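Local coordinates for periplasmic binding protein (Pseudomonas aeruginosa, PDB 2R79) that binds heme in the periplasm and probably delivers it to an inner-membrane importer, at residues V17-E22 with P111-A116; T31-H34 with L38-L41; R84-S89 with G105-V110; G153-A158 with K216-L221; G163-L168 with A173-T178. All coordinates share one frame; numbering follows the deposited sequence.

Overall arrangement
Contacts 1 and 3 adjoin on one side of the chain, their centres about 11 Å apart, and both involve helices 94-108 and 111-135. Contact 1 sets a helix end against helix 111-135 through a leucine and a water bridge; contact 3 clamps a tryptophan under an ion pair at the last strand of the parallel sheet. Contact 2, loop packing with no hydrogen bond across it, reaches the heme pocket and meets contact 1 through Val17 and Leu38. Contacts 4 and 5 share the mixed sheet and touch; amides pressed on backbone and methyl groups carry the first, a backbone bond and leucine packing the second. All are partly buried; contact 5 lies nearest the chain's centre, contacts 1, 3 and 4 farther out.

Contact 1 (V17-E22 with P111-A116); sequences VALGGE and PQRAEA
Leu19 and Arg113 meet at an angle between the end of helix 10-18 and the first turns of helix 111-135. The leucine does its touching with one methyl: CD2 lies 4.0 Å from Arg113 CG and 3.9 Å from Ala114 CA, so it rests where the arginine stem leaves the helix. Its CG is anti to the carbonyl carbon (chi1 -60°), which swings the branch toward helix 111-135 although the CB itself does not point there. Leu104 and Leu108 of helix 94-108 also pack on Leu19.

Arg113 starts with CG anti to its own N and then bends at chi2 (54°), turning the chain over the end of helix 10-18 and bringing the guanidinium close to Ala18. One water joins the two: it lies 2.6 Å from Ala18 O, apparently donating, and accepts from Arg113 NH2 at 3.0 Å, in the guanidinium plane. The water ties the headgroup to the carbonyl of Ala18, while the apolar stem does the packing.

Gly20 follows the helix with positive phi in a Schellman motif, its N bonded to Val17 O at 2.8 Å, and Leu19 O is taken by Ser262 of the second subunit. A Schellman-terminated helix of one lobe thus packs on the start of the long helix that, in this class of periplasmic binding proteins, bridges the two lobes.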
# COMPACT_ATOMS: atom_id res chain seq x y z
N VAL A 17 -28.31 5.95 -4.67
CA VAL A 17 -27.48 6.10 -3.48
C VAL A 17 -27.42 7.57 -3.06
O VAL A 17 -27.60 7.91 -1.89
CB VAL A 17 -26.05 5.58 -3.72
CG1 VAL A 17 -25.15 6.00 -2.57
CG2 VAL A 17 -26.05 4.07 -3.85
N ALA A 18 -27.16 8.44 -4.03
CA ALA A 18 -27.05 9.88 -3.78
C ALA A 18 -28.30 10.44 -3.10
O ALA A 18 -28.19 11.32 -2.26
CB ALA A 18 -26.80 10.62 -5.09
N LEU A 19 -29.46 9.93 -3.48
CA LEU A 19 -30.73 10.39 -2.90
C LEU A 19 -31.05 9.70 -1.58
O LEU A 19 -32.11 9.94 -0.99
CB LEU A 19 -31.87 10.15 -3.89
CG LEU A 19 -31.75 10.85 -5.25
CD1 LEU A 19 -32.91 10.44 -6.16
CD2 LEU A 19 -31.72 12.35 -5.05
N GLY A 20 -30.14 8.85 -1.12
CA GLY A 20 -30.33 8.14 0.14
C GLY A 20 -30.97 6.77 0.05
O GLY A 20 -31.34 6.20 1.08
N GLY A 21 -31.11 6.22 -1.14
CA GLY A 21 -31.74 4.92 -1.27
C GLY A 21 -30.82 3.72 -1.30
O GLY A 21 -31.20 2.67 -1.82
N GLU A 22 -29.62 3.84 -0.74
CA GLU A 22 -28.67 2.72 -0.76
C GLU A 22 -29.16 1.46 -0.06
O GLU A 22 -28.94 0.36 -0.55
CB GLU A 22 -27.32 3.12 -0.14
CG GLU A 22 -26.23 2.11 -0.45
CD GLU A 22 -24.87 2.48 0.14
OE1 GLU A 22 -24.60 3.69 0.30
OE2 GLU A 22 -24.07 1.56 0.42
N PRO A 111 -38.95 13.65 -2.65
CA PRO A 111 -39.09 14.63 -3.73
C PRO A 111 -38.27 15.90 -3.53
O PRO A 111 -37.72 16.44 -4.50
CB PRO A 111 -40.59 14.90 -3.76
CG PRO A 111 -41.02 14.65 -2.34
CD PRO A 111 -40.25 13.40 -2.01
N GLN A 112 -38.18 16.38 -2.29
CA GLN A 112 -37.41 17.59 -2.01
C GLN A 112 -35.92 17.36 -2.25
O GLN A 112 -35.24 18.21 -2.81
CB GLN A 112 -37.60 18.05 -0.56
CG GLN A 112 -39.02 18.45 -0.18
CD GLN A 112 -39.11 19.00 1.24
OE1 GLN A 112 -38.70 20.14 1.50
NE2 GLN A 112 -39.62 18.19 2.16
N ARG A 113 -35.41 16.22 -1.80
CA ARG A 113 -34.00 15.91 -1.97
C ARG A 113 -33.64 15.80 -3.45
O ARG A 113 -32.55 16.20 -3.86
CB ARG A 113 -33.66 14.60 -1.25
CG ARG A 113 -32.21 14.13 -1.46
CD ARG A 113 -31.21 15.22 -1.09
NE ARG A 113 -29.82 14.76 -1.12
CZ ARG A 113 -28.89 15.22 -1.95
NH1 ARG A 113 -29.20 16.16 -2.84
NH2 ARG A 113 -27.66 14.75 -1.89
N ALA A 114 -34.56 15.27 -4.24
CA ALA A 114 -34.35 15.11 -5.67
C ALA A 114 -34.25 16.49 -6.31
O ALA A 114 -33.44 16.71 -7.21
CB ALA A 114 -35.50 14.32 -6.28
N GLU A 115 -35.08 17.42 -5.84
CA GLU A 115 -35.08 18.78 -6.36
C GLU A 115 -33.76 19.45 -6.00
O GLU A 115 -33.17 20.15 -6.82
CB GLU A 115 -36.24 19.59 -5.77
CG GLU A 115 -37.53 19.48 -6.57
CD GLU A 115 -38.67 20.30 -5.97
OE1 GLU A 115 -38.45 21.50 -5.66
OE2 GLU A 115 -39.78 19.75 -5.81
N ALA A 116 -33.30 19.23 -4.77
CA ALA A 116 -32.04 19.82 -4.33
C ALA A 116 -30.88 19.25 -5.15
O ALA A 116 -29.91 19.95 -5.43
CB ALA A 116 -31.83 19.53 -2.85
O HOH W 1 -27.79 12.47 0.09

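Contact 2 (T31-H34 with L38-L41); sequences TSQH and LKQL
Leu38 and Lys39 pack against Ser32, Gln33 and His34 across a tight loop, and no hydrogen bond joins the two sides. The apolar contacts fall on backbone. Leu38 CD2 presses on His34 O at 3.2 Å, a close approach for a methyl group, while its CB lies 3.9 Å from Ser32 O. The first torsion of this leucine, -100°, departs from a staggered value, which suggests some strain. Lys39 sets its aliphatic stem against the Gln33 backbone, CG standing 3.9 Å from Gln33 CA and CD 4.0 Å from Gln33 O; a bend at chi3 (83°) then turns the last part of the chain.

The polar ends of Ser32 and Gln33 bond outside the two segments. Ser32 OG is tied to Ser13 OG of helix 10-18 and to Asp29 OD1, and Gln33 NE2 to Thr30 O just before its segment. Charge plays little direct part: Lys39 NZ stays 6.8 Å from His34 NE2. Leu38 also meets Val17 of helix 10-18 and Leu25 of strand 25-28.

The loop thus folds back on itself after strand 25-28 and borders the heme site: Thr31 touches the porphyrin, and the Gln33 side chain comes within about 4 Å of it.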
# COMPACT_ATOMS: atom_id res chain seq x y z
N THR A 31 -22.16 -2.65 -14.37
CA THR A 31 -21.65 -1.29 -14.61
C THR A 31 -21.81 -0.40 -13.38
O THR A 31 -21.34 0.74 -13.38
CB THR A 31 -22.35 -0.58 -15.80
OG1 THR A 31 -23.75 -0.43 -15.52
CG2 THR A 31 -22.16 -1.37 -17.09
N SER A 32 -22.47 -0.91 -12.35
CA SER A 32 -22.68 -0.15 -11.12
C SER A 32 -21.54 -0.42 -10.16
O SER A 32 -21.58 -1.37 -9.38
CB SER A 32 -24.02 -0.55 -10.50
OG SER A 32 -25.08 -0.25 -11.38
N GLN A 33 -20.52 0.43 -10.21
CA GLN A 33 -19.34 0.27 -9.38
C GLN A 33 -19.09 1.44 -8.44
O GLN A 33 -18.03 1.52 -7.82
CB GLN A 33 -18.13 0.08 -10.30
CG GLN A 33 -18.19 -1.19 -11.13
CD GLN A 33 -17.24 -1.17 -12.31
OE1 GLN A 33 -16.13 -0.62 -12.23
NE2 GLN A 33 -17.66 -1.76 -13.42
N HIS A 34 -20.05 2.34 -8.34
CA HIS A 34 -19.92 3.50 -7.48
C HIS A 34 -21.23 3.81 -6.80
O HIS A 34 -22.26 3.91 -7.45
CB HIS A 34 -19.45 4.71 -8.29
CG HIS A 34 -18.12 4.51 -8.95
ND1 HIS A 34 -17.99 3.82 -10.14
CD2 HIS A 34 -16.87 4.82 -8.55
CE1 HIS A 34 -16.70 3.72 -10.44
NE2 HIS A 34 -16.00 4.32 -9.49
N LEU A 38 -21.35 -0.89 -3.74
CA LEU A 38 -22.26 -1.52 -4.69
C LEU A 38 -21.65 -2.77 -5.35
O LEU A 38 -22.38 -3.63 -5.85
CB LEU A 38 -22.67 -0.50 -5.76
CG LEU A 38 -24.04 0.18 -5.61
CD1 LEU A 38 -24.37 0.46 -4.16
CD2 LEU A 38 -24.04 1.46 -6.44
N LYS A 39 -20.33 -2.87 -5.33
CA LYS A 39 -19.66 -4.01 -5.94
C LYS A 39 -19.82 -5.26 -5.06
O LYS A 39 -19.64 -6.38 -5.53
CB LYS A 39 -18.17 -3.71 -6.13
CG LYS A 39 -17.91 -2.41 -6.87
CD LYS A 39 -16.46 -1.97 -6.80
CE LYS A 39 -15.61 -2.67 -7.83
NZ LYS A 39 -14.26 -2.05 -7.90
N GLN A 40 -20.18 -5.05 -3.79
CA GLN A 40 -20.36 -6.17 -2.87
C GLN A 40 -21.80 -6.67 -2.80
O GLN A 40 -22.12 -7.56 -2.01
CB GLN A 40 -19.85 -5.78 -1.48
CG GLN A 40 -18.38 -5.37 -1.49
CD GLN A 40 -17.86 -4.91 -0.15
OE1 GLN A 40 -17.53 -5.72 0.72
NE2 GLN A 40 -17.80 -3.59 0.04
N LEU A 41 -22.68 -6.10 -3.62
CA LEU A 41 -24.07 -6.53 -3.63
C LEU A 41 -24.23 -7.64 -4.67
O LEU A 41 -23.39 -7.80 -5.54
CB LEU A 41 -25.01 -5.37 -3.99
CG LEU A 41 -25.27 -4.28 -2.95
CD1 LEU A 41 -26.17 -3.23 -3.57
CD2 LEU A 41 -25.93 -4.86 -1.71

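Contact 3 (R84-S89 with G105-V110); sequences RVETLS and GDWLGV
Trp107, near the end of helix 94-108, packs on strand 85-87 and its flanks, the outermost strand of the four-stranded parallel sheet in the N-terminal lobe, and meets Arg84, Glu86 and Leu88. This is helix-on-sheet packing of an alpha/beta fold, with the indole as the main contact surface.

Two charged side chains share one ring face. Arg84 sets its guanidinium over the five-membered ring in a cation-pi contact, CZ 4.5 Å from the centroid and 20° off the normal. Its plane is turned 74° against the indole, so the group stands on the ring rather than stacking flat. NH2 comes within 3.1 Å of Trp107 NE1, but both are donors and no bond forms. Over the six-membered ring, Glu86 CG makes a CH-pi contact at 3.9 Å from the centroid. Leu88 instead reaches the rim, its CD1 lying 3.7 Å from CZ3 near the ring plane. Ile62 of the adjacent strand 62-65 and Trp5 of strand 5-7, the next one in, add further packing to the indole.

Arg84 runs out extended from CG to NE, and Glu86 bends at chi2 (-64°), which lets their ends meet in a salt bridge. The bond is nearly straight: Arg84 NE to Glu86 OE2 measures 3.1 Å, in the guanidinium plane but from above the carboxylate.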
# COMPACT_ATOMS: atom_id res chain seq x y z
N ARG A 84 -42.08 -5.14 -11.18
CA ARG A 84 -42.33 -3.79 -11.65
C ARG A 84 -41.08 -3.26 -12.36
O ARG A 84 -40.06 -3.00 -11.73
CB ARG A 84 -42.67 -2.89 -10.47
CG ARG A 84 -42.86 -1.43 -10.84
CD ARG A 84 -43.11 -0.59 -9.60
NE ARG A 84 -43.18 0.83 -9.91
CZ ARG A 84 -43.39 1.78 -9.01
NH1 ARG A 84 -43.55 1.45 -7.73
NH2 ARG A 84 -43.43 3.05 -9.37
N VAL A 85 -41.17 -3.12 -13.68
CA VAL A 85 -40.04 -2.64 -14.48
C VAL A 85 -40.21 -1.19 -14.93
O VAL A 85 -41.14 -0.87 -15.67
CB VAL A 85 -39.83 -3.52 -15.73
CG1 VAL A 85 -38.73 -2.93 -16.60
CG2 VAL A 85 -39.46 -4.92 -15.30
N GLU A 86 -39.31 -0.33 -14.48
CA GLU A 86 -39.35 1.08 -14.84
C GLU A 86 -38.21 1.41 -15.80
O GLU A 86 -37.10 0.90 -15.66
CB GLU A 86 -39.20 1.96 -13.59
CG GLU A 86 -40.32 1.85 -12.59
CD GLU A 86 -41.65 2.33 -13.14
OE1 GLU A 86 -41.68 3.40 -13.79
OE2 GLU A 86 -42.67 1.64 -12.91
N THR A 87 -38.49 2.26 -16.78
CA THR A 87 -37.46 2.63 -17.74
C THR A 87 -37.23 4.13 -17.70
O THR A 87 -38.11 4.91 -18.04
CB THR A 87 -37.85 2.23 -19.17
OG1 THR A 87 -37.99 0.80 -19.24
CG2 THR A 87 -36.79 2.68 -20.16
N LEU A 88 -36.04 4.52 -17.26
CA LEU A 88 -35.69 5.93 -17.20
C LEU A 88 -34.96 6.27 -18.49
O LEU A 88 -34.79 5.41 -19.35
CB LEU A 88 -34.82 6.23 -15.98
CG LEU A 88 -35.62 6.35 -14.68
CD1 LEU A 88 -36.28 5.03 -14.35
CD2 LEU A 88 -34.71 6.78 -13.56
N SER A 89 -34.54 7.52 -18.62
CA SER A 89 -33.86 7.97 -19.83
C SER A 89 -32.34 8.05 -19.73
O SER A 89 -31.79 8.58 -18.76
CB SER A 89 -34.41 9.33 -20.24
OG SER A 89 -33.74 9.83 -21.39
N GLY A 105 -36.96 10.40 -7.11
CA GLY A 105 -37.36 11.08 -5.90
C GLY A 105 -38.70 10.58 -5.41
O GLY A 105 -38.87 10.30 -4.22
N ASP A 106 -39.66 10.46 -6.32
CA ASP A 106 -41.00 10.00 -5.96
C ASP A 106 -41.04 8.56 -5.47
O ASP A 106 -41.63 8.28 -4.43
CB ASP A 106 -41.97 10.18 -7.13
CG ASP A 106 -42.30 11.65 -7.40
OD1 ASP A 106 -42.16 12.48 -6.48
OD2 ASP A 106 -42.72 11.96 -8.54
N TRP A 107 -40.43 7.64 -6.22
CA TRP A 107 -40.45 6.24 -5.81
C TRP A 107 -39.66 6.01 -4.52
O TRP A 107 -39.83 4.99 -3.86
CB TRP A 107 -39.90 5.33 -6.91
CG TRP A 107 -40.57 5.49 -8.24
CD1 TRP A 107 -41.89 5.76 -8.47
CD2 TRP A 107 -39.95 5.37 -9.53
NE1 TRP A 107 -42.13 5.83 -9.82
CE2 TRP A 107 -40.96 5.60 -10.50
CE3 TRP A 107 -38.64 5.10 -9.96
CZ2 TRP A 107 -40.69 5.56 -11.87
CZ3 TRP A 107 -38.38 5.07 -11.33
CH2 TRP A 107 -39.41 5.30 -12.27
N LEU A 108 -38.80 6.96 -4.17
CA LEU A 108 -37.96 6.86 -2.98
C LEU A 108 -38.57 7.61 -1.80
O LEU A 108 -38.17 7.43 -0.65
CB LEU A 108 -36.57 7.42 -3.29
CG LEU A 108 -35.28 6.60 -3.17
CD1 LEU A 108 -35.52 5.11 -3.31
CD2 LEU A 108 -34.32 7.09 -4.25
N GLY A 109 -39.53 8.48 -2.11
CA GLY A 109 -40.19 9.26 -1.07
C GLY A 109 -39.42 10.47 -0.60
O GLY A 109 -39.62 10.93 0.52
N VAL A 110 -38.54 11.01 -1.44
CA VAL A 110 -37.77 12.19 -1.07
C VAL A 110 -37.76 13.22 -2.20
O VAL A 110 -36.70 13.65 -2.65
CB VAL A 110 -36.32 11.82 -0.70
CG1 VAL A 110 -36.29 11.10 0.64
CG2 VAL A 110 -35.72 10.93 -1.78

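Contact 4 (G153-A158 with K216-L221); sequences GQLLVA and KQNPGL
Two carboxamides, of Gln217 and Asn218, each present a face to the other segment: Gly153 CA lies obliquely over a face of the Gln217 amide, and Leu155 CD1 over one face of the Asn218 amide. Gln217 OE1 is 3.3 Å from Gly153 CA and CD 3.7 Å from the same atom; with no CB there, the oxygen can come this near. An extended chain beyond CG carries the amide across from the end of helix 207-217. Leu155 CD1 stands 3.5 Å from Asn218 ND2 and 3.7 Å from both CG and OD1, so the methyl meets the whole group. Leu155 packs on Leu214 as well.

No hydrogen bond crosses between the segments. Gly153 N and Gln217 NE2, 3.5 Å apart, are both donors. The buried Asn218 ND2 is held instead by two carbonyls, Leu214 O in the last turn of helix 207-217 and Gly152 O just before the glycine. These bonds fix the rotation of the amide and link the helix end to the turn before strand 155-158 of the C-terminal lobe's mixed sheet.

The chemistry therefore implies a junction located by Asn218 and filled by van der Waals contact, in which Leu155 covers an amide whose N-H groups are engaged elsewhere.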
# COMPACT_ATOMS: atom_id res chain seq x y z
N GLY A 153 -9.14 -2.22 -28.26
CA GLY A 153 -9.64 -2.54 -29.59
C GLY A 153 -11.10 -2.22 -29.75
O GLY A 153 -11.72 -1.65 -28.85
N GLN A 154 -11.66 -2.57 -30.91
CA GLN A 154 -13.07 -2.35 -31.20
C GLN A 154 -13.50 -0.92 -30.87
O GLN A 154 -14.56 -0.70 -30.28
CB GLN A 154 -13.91 -3.34 -30.38
CG GLN A 154 -13.69 -4.79 -30.76
CD GLN A 154 -14.19 -5.75 -29.69
OE1 GLN A 154 -15.26 -5.56 -29.11
NE2 GLN A 154 -13.40 -6.79 -29.42
N LEU A 155 -12.68 0.04 -31.26
CA LEU A 155 -12.94 1.44 -30.99
C LEU A 155 -14.25 2.01 -31.50
O LEU A 155 -14.61 1.83 -32.66
CB LEU A 155 -11.81 2.30 -31.55
CG LEU A 155 -10.44 2.21 -30.89
CD1 LEU A 155 -9.56 3.33 -31.43
CD2 LEU A 155 -10.59 2.34 -29.38
N LEU A 156 -14.96 2.69 -30.61
CA LEU A 156 -16.20 3.36 -30.97
C LEU A 156 -15.95 4.85 -30.70
O LEU A 156 -15.51 5.22 -29.61
CB LEU A 156 -17.37 2.86 -30.11
CG LEU A 156 -17.98 1.48 -30.40
CD1 LEU A 156 -19.14 1.24 -29.44
CD2 LEU A 156 -18.47 1.40 -31.85
N VAL A 157 -16.20 5.69 -31.69
CA VAL A 157 -15.99 7.12 -31.53
C VAL A 157 -17.30 7.79 -31.13
O VAL A 157 -18.34 7.53 -31.73
CB VAL A 157 -15.49 7.78 -32.83
CG1 VAL A 157 -15.32 9.28 -32.63
CG2 VAL A 157 -14.18 7.14 -33.25
N ALA A 158 -17.24 8.64 -30.10
CA ALA A 158 -18.42 9.34 -29.63
C ALA A 158 -18.79 10.50 -30.54
O ALA A 158 -18.09 11.51 -30.61
CB ALA A 158 -18.20 9.87 -28.20
N LYS A 216 -1.00 -0.05 -29.53
CA LYS A 216 -0.70 -1.32 -30.15
C LYS A 216 -1.67 -1.60 -31.27
O LYS A 216 -1.27 -1.93 -32.39
CB LYS A 216 -0.79 -2.46 -29.15
CG LYS A 216 0.45 -2.69 -28.36
CD LYS A 216 0.33 -3.98 -27.59
CE LYS A 216 1.62 -4.31 -26.87
NZ LYS A 216 1.56 -5.70 -26.36
N GLN A 217 -2.96 -1.47 -30.97
CA GLN A 217 -4.00 -1.75 -31.94
C GLN A 217 -4.34 -0.62 -32.90
O GLN A 217 -5.05 -0.84 -33.87
CB GLN A 217 -5.26 -2.21 -31.20
CG GLN A 217 -4.98 -3.41 -30.31
CD GLN A 217 -6.23 -4.07 -29.79
OE1 GLN A 217 -7.11 -4.44 -30.56
NE2 GLN A 217 -6.31 -4.23 -28.47
N ASN A 218 -3.82 0.58 -32.64
CA ASN A 218 -4.10 1.73 -33.50
C ASN A 218 -2.84 2.59 -33.63
O ASN A 218 -2.83 3.76 -33.24
CB ASN A 218 -5.23 2.55 -32.89
CG ASN A 218 -6.42 1.70 -32.48
OD1 ASN A 218 -7.18 1.23 -33.32
ND2 ASN A 218 -6.57 1.47 -31.18
N PRO A 219 -1.76 2.02 -34.18
CA PRO A 219 -0.46 2.69 -34.37
C PRO A 219 -0.57 4.07 -35.00
O PRO A 219 0.24 4.96 -34.72
CB PRO A 219 0.31 1.72 -35.27
CG PRO A 219 -0.29 0.39 -34.93
CD PRO A 219 -1.76 0.71 -34.86
N GLY A 220 -1.57 4.26 -35.85
CA GLY A 220 -1.76 5.54 -36.50
C GLY A 220 -1.99 6.71 -35.56
O GLY A 220 -1.79 7.85 -35.95
N LEU A 221 -2.41 6.45 -34.32
CA LEU A 221 -2.66 7.53 -33.37
C LEU A 221 -1.38 8.13 -32.81
O LEU A 221 -1.39 9.25 -32.28
CB LEU A 221 -3.54 7.04 -32.22
CG LEU A 221 -4.86 6.38 -32.63
CD1 LEU A 221 -5.67 6.04 -31.39
CD2 LEU A 221 -5.64 7.32 -33.54

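Contact 5 (G163-L168 with A173-T178); sequences GGDWVL and ARNLAT. With SO4 (sulfate ion), chain C.
Leu168 and Ala173 close the turn by which helix 163-170 passes into the short strand 174-175, part of the mixed sheet of the C-terminal lobe. The backbone bond from Ala173 N to Leu168 O, 2.9 Å with an N-H...O angle of 156°, clasps the two ends, and Ala173 CB lies 3.5 Å from the same oxygen. This is the tight part. Leu168 projects toward the strand, CD1 meeting Asn175 CB at 4.1 Å, while Val144 and Leu146 of the adjacent strand 143-150 also touch it. Phe259 of helix 248-259 packs on Ala173.

One helical turn earlier the meeting is polar. With CG anti to the backbone N, Asp165 brings its carboxylate to Asn175, OD1 lying 3.3 Å from Asn175 CB; the carboxylate and amide planes stand 35° apart. On the solvent side the exposed Arg174, between the two contacting residues, points away from the helix.

Trp166 leaves the helix in a direction that takes it clear of the strand, its ring packing on Leu244, Leu248 and Pro92. A sulfate, probably from the crystallisation liquor and also held by Arg170 NH2 and Leu94 N, lies at the indole edge, where Trp166 NE1 donates to sulfate O4 at 2.8 Å with an angle of 163°.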
# COMPACT_ATOMS: atom_id res chain seq x y z
N GLY A 163 -23.28 10.58 -24.58
CA GLY A 163 -22.78 11.08 -23.31
C GLY A 163 -21.35 11.57 -23.48
O GLY A 163 -20.94 12.53 -22.85
N GLY A 164 -20.60 10.90 -24.35
CA GLY A 164 -19.23 11.31 -24.60
C GLY A 164 -19.15 12.71 -25.18
O GLY A 164 -18.30 13.52 -24.78
N ASP A 165 -20.04 13.01 -26.12
CA ASP A 165 -20.09 14.33 -26.75
C ASP A 165 -20.48 15.40 -25.73
O ASP A 165 -19.91 16.48 -25.70
CB ASP A 165 -21.10 14.34 -27.91
CG ASP A 165 -21.24 15.71 -28.55
OD1 ASP A 165 -20.26 16.18 -29.17
OD2 ASP A 165 -22.32 16.32 -28.44
N TRP A 166 -21.46 15.07 -24.90
CA TRP A 166 -21.94 15.97 -23.86
C TRP A 166 -20.77 16.31 -22.93
O TRP A 166 -20.56 17.47 -22.58
CB TRP A 166 -23.05 15.30 -23.07
CG TRP A 166 -23.74 16.19 -22.09
CD1 TRP A 166 -24.89 16.91 -22.31
CD2 TRP A 166 -23.36 16.43 -20.73
NE1 TRP A 166 -25.25 17.56 -21.16
CE2 TRP A 166 -24.34 17.29 -20.18
CE3 TRP A 166 -22.30 15.99 -19.92
CZ2 TRP A 166 -24.29 17.72 -18.85
CZ3 TRP A 166 -22.25 16.42 -18.60
CH2 TRP A 166 -23.24 17.28 -18.08
N VAL A 167 -20.02 15.29 -22.55
CA VAL A 167 -18.88 15.48 -21.67
C VAL A 167 -17.78 16.34 -22.30
O VAL A 167 -17.17 17.18 -21.64
CB VAL A 167 -18.29 14.12 -21.21
CG1 VAL A 167 -16.90 14.32 -20.60
CG2 VAL A 167 -19.22 13.50 -20.18
N LEU A 168 -17.52 16.13 -23.59
CA LEU A 168 -16.48 16.92 -24.25
C LEU A 168 -16.91 18.38 -24.33
O LEU A 168 -16.12 19.29 -24.06
CB LEU A 168 -16.20 16.38 -25.66
CG LEU A 168 -15.48 15.02 -25.77
CD1 LEU A 168 -15.28 14.65 -27.25
CD2 LEU A 168 -14.14 15.09 -25.06
N ALA A 173 -14.30 21.48 -24.76
CA ALA A 173 -13.63 21.02 -25.98
C ALA A 173 -14.60 20.99 -27.16
O ALA A 173 -15.81 21.11 -26.97
CB ALA A 173 -13.05 19.63 -25.76
N ARG A 174 -14.04 20.85 -28.36
CA ARG A 174 -14.84 20.75 -29.59
C ARG A 174 -14.75 19.31 -30.07
O ARG A 174 -13.65 18.83 -30.37
CB ARG A 174 -14.27 21.66 -30.69
CG ARG A 174 -14.38 23.15 -30.42
CD ARG A 174 -15.62 23.76 -31.05
NE ARG A 174 -15.57 25.22 -31.00
CZ ARG A 174 -15.93 25.96 -29.96
NH1 ARG A 174 -16.39 25.38 -28.85
NH2 ARG A 174 -15.83 27.28 -30.02
N ASN A 175 -15.88 18.62 -30.14
CA ASN A 175 -15.87 17.24 -30.59
C ASN A 175 -15.59 17.26 -32.10
O ASN A 175 -16.34 17.86 -32.86
CB ASN A 175 -17.22 16.57 -30.31
CG ASN A 175 -17.20 15.08 -30.59
OD1 ASN A 175 -18.21 14.40 -30.40
ND2 ASN A 175 -16.06 14.56 -31.03
N LEU A 176 -14.49 16.64 -32.50
CA LEU A 176 -14.08 16.59 -33.90
C LEU A 176 -14.91 15.65 -34.76
O LEU A 176 -14.89 15.75 -35.98
CB LEU A 176 -12.61 16.19 -33.99
CG LEU A 176 -11.55 17.29 -34.10
CD1 LEU A 176 -12.09 18.63 -33.66
CD2 LEU A 176 -10.35 16.88 -33.28
N ALA A 177 -15.64 14.74 -34.12
CA ALA A 177 -16.47 13.77 -34.83
C ALA A 177 -17.78 14.44 -35.23
O ALA A 177 -18.40 15.09 -34.41
CB ALA A 177 -16.74 12.57 -33.94
N THR A 178 -18.20 14.26 -36.48
CA THR A 178 -19.44 14.87 -36.93
C THR A 178 -20.57 13.88 -37.11
O THR A 178 -21.70 14.28 -37.39
CB THR A 178 -19.23 15.66 -38.26
OG1 THR A 178 -18.85 14.76 -39.31
CG2 THR A 178 -18.15 16.72 -38.08
S SO4 C . -28.12 19.78 -22.45
O1 SO4 C . -29.58 20.12 -22.37
O2 SO4 C . -27.79 19.07 -23.73
O3 SO4 C . -27.38 21.08 -22.36
O4 SO4 C . -27.69 18.94 -21.29